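Homoserine kinase (Cytophaga hutchinsonii, PDB 4P52) catalyses, as a GHMP-family kinase, the ATP-dependent phosphorylation of L-homoserine to O-phospho-L-homoserine. Local coordinates at residues V202-K207 with S258-G263. Sequence-based numbering, arbitrary orientation.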
ATOM      1  N   VAL A 202      -8.644 -23.008 -21.680  1.00 31.85           N
ATOM      2  CA  VAL A 202      -8.176 -22.294 -22.849  1.00 33.95           C
ATOM      3  C   VAL A 202      -6.804 -21.764 -22.446  1.00 34.26           C
ATOM      4  O   VAL A 202      -6.526 -21.604 -21.259  1.00 32.46           O
ATOM      5  CB  VAL A 202      -9.172 -21.162 -23.242  1.00 34.29           C
ATOM      6  CG1 VAL A 202      -9.210 -20.036 -22.216  1.00 31.59           C
ATOM      7  CG2 VAL A 202      -8.800 -20.592 -24.576  1.00 37.02           C
ATOM      8  N   GLU A 203      -5.908 -21.547 -23.384  1.00 38.29           N
ATOM      9  CA  GLU A 203      -4.636 -21.041 -22.935  1.00 46.17           C
ATOM     10  C   GLU A 203      -4.241 -19.711 -23.509  1.00 50.45           C
ATOM     11  O   GLU A 203      -4.104 -19.535 -24.696  1.00 53.95           O
ATOM     12  CB  GLU A 203      -3.518 -22.081 -22.980  1.00 56.39           C
ATOM     13  CG  GLU A 203      -3.232 -22.681 -24.333  1.00 70.50           C
ATOM     14  CD  GLU A 203      -2.105 -23.697 -24.272  1.00 83.88           C
ATOM     15  OE1 GLU A 203      -2.062 -24.450 -23.272  1.00 88.31           O
ATOM     16  OE2 GLU A 203      -1.271 -23.745 -25.214  1.00 84.25           O
ATOM     17  N   VAL A 204      -4.108 -18.766 -22.602  1.00 57.04           N
ATOM     18  CA  VAL A 204      -3.539 -17.466 -22.862  1.00 58.42           C
ATOM     19  C   VAL A 204      -2.066 -17.607 -22.482  1.00 56.07           C
ATOM     20  O   VAL A 204      -1.742 -18.048 -21.348  1.00 53.11           O
ATOM     21  CB  VAL A 204      -4.229 -16.420 -21.954  1.00 58.20           C
ATOM     22  CG1 VAL A 204      -3.451 -15.108 -21.894  1.00 63.06           C
ATOM     23  CG2 VAL A 204      -5.675 -16.212 -22.382  1.00 53.58           C
ATOM     24  N   GLN A 205      -1.189 -17.242 -23.423  1.00 52.94           N
ATOM     25  CA  GLN A 205       0.252 -17.216 -23.171  1.00 55.20           C
ATOM     26  C   GLN A 205       0.673 -16.219 -22.061  1.00 61.32           C
ATOM     27  O   GLN A 205       0.091 -15.123 -21.941  1.00 64.88           O
ATOM     28  CB  GLN A 205       0.997 -16.924 -24.476  1.00 55.25           C
ATOM     29  CG  GLN A 205       0.819 -17.989 -25.545  1.00 57.30           C
ATOM     30  CD  GLN A 205       1.065 -19.411 -25.046  1.00 63.15           C
ATOM     31  OE1 GLN A 205       0.157 -20.252 -25.038  1.00 62.87           O
ATOM     32  NE2 GLN A 205       2.295 -19.686 -24.623  1.00 66.49           N
ATOM     33  N   THR A 206       1.664 -16.603 -21.246  1.00 63.28           N
ATOM     34  CA  THR A 206       2.275 -15.681 -20.259  1.00 61.47           C
ATOM     35  C   THR A 206       3.009 -14.567 -21.010  1.00 59.15           C
ATOM     36  O   THR A 206       2.944 -13.388 -20.618  1.00 57.10           O
ATOM     37  CB  THR A 206       3.230 -16.403 -19.274  1.00 59.52           C
ATOM     38  OG1 THR A 206       2.499 -17.414 -18.573  1.00 63.47           O
ATOM     39  CG2 THR A 206       3.819 -15.424 -18.239  1.00 56.83           C
ATOM     40  N   LYS A 207       3.662 -14.974 -22.104  1.00 56.31           N
ATOM     41  CA  LYS A 207       4.376 -14.109 -23.035  1.00 57.14           C
ATOM     42  C   LYS A 207       3.538 -12.898 -23.498  1.00 57.69           C
ATOM     43  O   LYS A 207       4.017 -11.758 -23.466  1.00 54.03           O
ATOM     44  CB  LYS A 207       4.848 -14.944 -24.239  1.00 62.62           C
ATOM     45  CG  LYS A 207       5.792 -14.224 -25.188  1.00 74.83           C
ATOM     46  CD  LYS A 207       5.832 -14.907 -26.551  1.00 85.14           C
ATOM     47  CE  LYS A 207       6.777 -14.189 -27.510  1.00 86.19           C
ATOM     48  NZ  LYS A 207       6.279 -12.844 -27.929  1.00 83.02           N
ATOM     49  N   SER A 258      -7.264  -8.001 -19.793  1.00 25.27           N
ATOM     50  CA  SER A 258      -8.558  -8.642 -19.856  1.00 25.57           C
ATOM     51  C   SER A 258      -8.990  -8.924 -21.311  1.00 26.64           C
ATOM     52  O   SER A 258      -9.776  -9.835 -21.527  1.00 29.60           O
ATOM     53  CB  SER A 258      -9.600  -7.797 -19.132  1.00 24.77           C
ATOM     54  OG  SER A 258      -9.934  -6.695 -19.953  1.00 26.33           O
ATOM     55  N   VAL A 259      -8.491  -8.162 -22.287  1.00 24.49           N
ATOM     56  CA  VAL A 259      -8.759  -8.469 -23.681  1.00 26.11           C
ATOM     57  C   VAL A 259      -8.277  -9.857 -24.101  1.00 28.51           C
ATOM     58  O   VAL A 259      -8.829 -10.429 -25.060  1.00 31.62           O
ATOM     59  CB  VAL A 259      -8.163  -7.437 -24.673  1.00 27.37           C
ATOM     60  CG1 VAL A 259      -8.774  -6.063 -24.445  1.00 28.52           C
ATOM     61  CG2 VAL A 259      -6.633  -7.392 -24.608  1.00 25.45           C
ATOM     62  N   LEU A 260      -7.249 -10.382 -23.410  1.00 25.99           N
ATOM     63  CA  LEU A 260      -6.717 -11.701 -23.693  1.00 24.22           C
ATOM     64  C   LEU A 260      -7.573 -12.815 -23.118  1.00 25.31           C
ATOM     65  O   LEU A 260      -7.413 -13.970 -23.505  1.00 27.34           O
ATOM     66  CB  LEU A 260      -5.312 -11.833 -23.122  1.00 22.96           C
ATOM     67  CG  LEU A 260      -4.260 -10.897 -23.731  1.00 22.63           C
ATOM     68  CD1 LEU A 260      -2.930 -11.030 -22.997  1.00 21.23           C
ATOM     69  CD2 LEU A 260      -4.092 -11.096 -25.240  1.00 22.01           C
ATOM     70  N   ILE A 261      -8.470 -12.510 -22.189  1.00 24.07           N
ATOM     71  CA  ILE A 261      -9.201 -13.583 -21.530  1.00 25.28           C
ATOM     72  C   ILE A 261     -10.638 -13.665 -22.005  1.00 27.35           C
ATOM     73  O   ILE A 261     -11.436 -12.758 -21.762  1.00 29.32           O
ATOM     74  CB  ILE A 261      -9.172 -13.440 -19.995  1.00 24.60           C
ATOM     75  CG1 ILE A 261      -7.726 -13.472 -19.494  1.00 24.19           C
ATOM     76  CG2 ILE A 261     -10.064 -14.494 -19.339  1.00 23.20           C
ATOM     77  CD1 ILE A 261      -7.554 -13.003 -18.058  1.00 24.19           C
ATOM     78  N   PRO A 262     -10.989 -14.763 -22.669  1.00 27.25           N
ATOM     79  CA  PRO A 262     -12.341 -14.833 -23.232  1.00 27.64           C
ATOM     80  C   PRO A 262     -13.402 -14.752 -22.146  1.00 28.03           C
ATOM     81  O   PRO A 262     -13.303 -15.455 -21.149  1.00 27.46           O
ATOM     82  CB  PRO A 262     -12.375 -16.206 -23.888  1.00 28.04           C
ATOM     83  CG  PRO A 262     -10.934 -16.563 -24.104  1.00 27.70           C
ATOM     84  CD  PRO A 262     -10.192 -15.964 -22.955  1.00 26.79           C
ATOM     85  N   GLY A 263     -14.387 -13.871 -22.329  1.00 29.07           N
ATOM     86  CA  GLY A 263     -15.524 -13.765 -21.419  1.00 29.07           C
ATOM     87  C   GLY A 263     -15.241 -13.044 -20.119  1.00 29.95           C
ATOM     88  O   GLY A 263     -16.087 -13.017 -19.217  1.00 32.56           O
TER
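V204 carries most of this contact, setting its two methyl groups against L260 and I261. CG1 of V204 lies 4.0 Å from the aliphatic CB of L260, and the two side chains cross at about a right angle, so the touch is local rather than along their lengths. The first torsion of V204 (chi1 165°) places CG1 opposite the backbone N and turns CG2 back beside that N. CG2 of V204 is 4.5 Å from CG1 of I261, a looser approach to a buried residue. Valine suits this place because a short beta-branched side chain offers two methyl groups close to the backbone, one to meet L260 and the other I261.

A second apolar pair extends the contact. CG1 of V202 stands 4.3 Å from CD of P262, whose rigid hydrocarbon ring offers the valine an apolar surface with no N-H to satisfy. Because V202 and V204 alternate with E203, both valines point toward the other segment while the carboxylate of E203 is kept well away from it, where it makes a weak, long ion pair with R77.

Polar groups contribute little, and no hydrogen bond joins the segments. Within 258-263, I261 N bonds to S258 O at 3.0 Å, closing a type I beta turn; L260, its third residue, is the one directed at V204.

Beyond the two segments, V204 also rests on P286, and P262 on I314. This is modest, apolar surface packing in the C-terminal part of a GHMP kinase: the connection leading from strand 194-200 of the four-stranded antiparallel sheet into helix 206-211 meets the link between helices 253-257 and 264-273.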